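Transcriptional regulator AdcR (Streptococcus pneumoniae, PDB 3TGN) senses zinc as a homodimeric MarR-family regulator, repressing zinc-uptake and surface-antigen genes when the metal is bound and activating at least one other gene. Local coordinates at residues L81-D86 / I93-T98. Residues are numbered along the deposited sequence; the frame is centred on the assembly and turned at random.
Sequences LETSKD and IFYQLT
Strands 81-84 and 94-97 run antiparallel with a marked twist, their N-to-C directions 131° apart. E82 and Q96 form one hydrogen-bonded pair: Q96 N reaches E82 O at 2.9 Å, almost straight along the carbonyl axis, and E82 N returns to Q96 O. S84 and F94 form the next such pair, in which S84 N to F94 O, also 2.9 Å, is the more bent bond (N-H...O 139°). Between them T83 faces Y95 as a non-hydrogen-bonded pair.

E82, S84, F94 and Q96 share one face. E82 and Q96 extend side by side, carboxylate and amide nearly coplanar (24°), so that Q96 NE2 can give a weak hydrogen bond to E82 OE2 at 3.3 Å. The amide suits this place because its other end, OE1, accepts from a water at 2.7 Å. That same water accepts from S84 OG and donates to D86 OD1, tying three polar side chains, the long Q96 and the shorter S84 and D86, together where the strand gives way to the loop. The F94 ring, with CG tucked between its own backbone N and carbonyl carbon, swings back across the partner strand: S84 O lies over one face, 3.4 Å from CD1, while D86 OD1 meets the edge at CZ.

On the other face the methyl CG2 of T83 lies alongside the Y95 ring, and I93 CD1 closes on T83 CB at 3.8 Å. A beta-branched threonine fits this exposed position on the strand, offering carbon to both neighbours.

This hairpin is the wing of the winged helix-turn-helix. At its base L81 CD2 meets L97 CD1 at 3.9 Å, and both leucines pack on L47 of helix 38-50, which carries zinc ligands; Y95 and L81 also rest on I72 of helix 65-77.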
loop_
_atom_site.group_PDB
_atom_site.type_symbol
_atom_site.label_atom_id
_atom_site.label_comp_id
_atom_site.label_asym_id
_atom_site.label_seq_id
_atom_site.Cartn_x
_atom_site.Cartn_y
_atom_site.Cartn_z
ATOM N N LEU B 81 15.606 -16.883 14.970
ATOM C CA LEU B 81 14.591 -17.737 15.569
ATOM C C LEU B 81 15.160 -19.123 15.838
ATOM O O LEU B 81 16.034 -19.597 15.113
ATOM C CB LEU B 81 13.371 -17.851 14.652
ATOM C CG LEU B 81 12.558 -16.579 14.403
ATOM C CD1 LEU B 81 11.551 -16.791 13.280
ATOM C CD2 LEU B 81 11.860 -16.128 15.677
ATOM N N GLU B 82 14.660 -19.764 16.887
ATOM C CA GLU B 82 15.030 -21.137 17.206
ATOM C C GLU B 82 13.786 -21.859 17.690
ATOM O O GLU B 82 12.843 -21.224 18.156
ATOM C CB GLU B 82 16.095 -21.167 18.303
ATOM C CG GLU B 82 15.594 -20.644 19.641
ATOM C CD GLU B 82 16.695 -20.501 20.671
ATOM O OE1 GLU B 82 17.856 -20.836 20.356
ATOM O OE2 GLU B 82 16.397 -20.049 21.797
ATOM N N THR B 83 13.776 -23.182 17.577
ATOM C CA THR B 83 12.659 -23.968 18.086
ATOM C C THR B 83 12.726 -24.036 19.605
ATOM O O THR B 83 13.811 -24.010 20.188
ATOM C CB THR B 83 12.661 -25.400 17.525
ATOM O OG1 THR B 83 13.872 -26.063 17.906
ATOM C CG2 THR B 83 12.547 -25.383 16.011
ATOM N N SER B 84 11.568 -24.119 20.247
ATOM C CA SER B 84 11.531 -24.209 21.699
ATOM C C SER B 84 10.238 -24.816 22.225
ATOM O O SER B 84 9.250 -24.952 21.499
ATOM C CB SER B 84 11.748 -22.832 22.326
ATOM O OG SER B 84 11.910 -22.938 23.729
ATOM N N LYS B 85 10.269 -25.182 23.500
ATOM C CA LYS B 85 9.118 -25.726 24.200
ATOM C C LYS B 85 9.184 -25.277 25.655
ATOM O O LYS B 85 10.225 -25.404 26.298
ATOM C CB LYS B 85 9.121 -27.254 24.108
ATOM C CG LYS B 85 8.430 -27.972 25.255
ATOM C CD LYS B 85 8.516 -29.482 25.072
ATOM C CE LYS B 85 8.197 -30.231 26.359
ATOM N NZ LYS B 85 6.834 -29.929 26.874
ATOM N N ASP B 86 8.087 -24.729 26.165
ATOM C CA ASP B 86 8.037 -24.315 27.563
ATOM C C ASP B 86 6.622 -24.377 28.126
ATOM O O ASP B 86 5.652 -24.504 27.380
ATOM C CB ASP B 86 8.638 -22.917 27.753
ATOM C CG ASP B 86 7.867 -21.837 27.019
ATOM O OD1 ASP B 86 8.494 -20.830 26.628
ATOM O OD2 ASP B 86 6.639 -21.985 26.838
ATOM N N ILE B 93 5.734 -27.406 19.990
ATOM C CA ILE B 93 7.001 -26.804 19.594
ATOM C C ILE B 93 6.724 -25.586 18.722
ATOM O O ILE B 93 5.843 -25.610 17.864
ATOM C CB ILE B 93 7.906 -27.810 18.841
ATOM C CG1 ILE B 93 9.321 -27.251 18.673
ATOM C CG2 ILE B 93 7.307 -28.168 17.498
ATOM C CD1 ILE B 93 10.318 -28.268 18.139
ATOM N N PHE B 94 7.473 -24.515 18.951
ATOM C CA PHE B 94 7.233 -23.270 18.239
ATOM C C PHE B 94 8.533 -22.505 18.060
ATOM O O PHE B 94 9.546 -22.838 18.676
ATOM C CB PHE B 94 6.237 -22.408 19.014
ATOM C CG PHE B 94 6.683 -22.085 20.410
ATOM C CD1 PHE B 94 6.479 -22.987 21.443
ATOM C CD2 PHE B 94 7.314 -20.884 20.691
ATOM C CE1 PHE B 94 6.893 -22.695 22.732
ATOM C CE2 PHE B 94 7.730 -20.586 21.977
ATOM C CZ PHE B 94 7.520 -21.495 22.998
ATOM N N TYR B 95 8.498 -21.481 17.213
ATOM C CA TYR B 95 9.655 -20.623 17.007
ATOM C C TYR B 95 9.625 -19.457 17.983
ATOM O O TYR B 95 8.630 -18.739 18.075
ATOM C CB TYR B 95 9.681 -20.078 15.579
ATOM C CG TYR B 95 9.829 -21.124 14.500
ATOM C CD1 TYR B 95 11.049 -21.749 14.270
ATOM C CD2 TYR B 95 8.754 -21.468 13.692
ATOM C CE1 TYR B 95 11.190 -22.701 13.274
ATOM C CE2 TYR B 95 8.886 -22.416 12.693
ATOM C CZ TYR B 95 10.104 -23.029 12.490
ATOM O OH TYR B 95 10.234 -23.971 11.495
ATOM N N GLN B 96 10.719 -19.268 18.709
ATOM C CA GLN B 96 10.846 -18.123 19.598
ATOM C C GLN B 96 12.107 -17.343 19.260
ATOM O O GLN B 96 13.050 -17.890 18.690
ATOM C CB GLN B 96 10.891 -18.570 21.059
ATOM C CG GLN B 96 12.178 -19.269 21.446
ATOM C CD GLN B 96 12.321 -19.437 22.945
ATOM O OE1 GLN B 96 11.380 -19.193 23.701
ATOM N NE2 GLN B 96 13.505 -19.853 23.383
ATOM N N LEU B 97 12.117 -16.063 19.611
ATOM C CA LEU B 97 13.275 -15.216 19.360
ATOM C C LEU B 97 14.493 -15.669 20.150
ATOM O O LEU B 97 14.379 -16.102 21.295
ATOM C CB LEU B 97 12.966 -13.754 19.704
ATOM C CG LEU B 97 12.182 -12.930 18.680
ATOM C CD1 LEU B 97 10.804 -13.530 18.418
ATOM C CD2 LEU B 97 12.068 -11.481 19.138
ATOM N N THR B 98 15.658 -15.569 19.520
ATOM C CA THR B 98 16.924 -15.714 20.217
ATOM C C THR B 98 17.282 -14.365 20.819
ATOM O O THR B 98 16.576 -13.378 20.604
ATOM C CB THR B 98 18.047 -16.109 19.249
ATOM O OG1 THR B 98 18.285 -15.032 18.332
ATOM C CG2 THR B 98 17.667 -17.367 18.475
HETATM O O HOH W 1 11.191 -20.978 25.709
#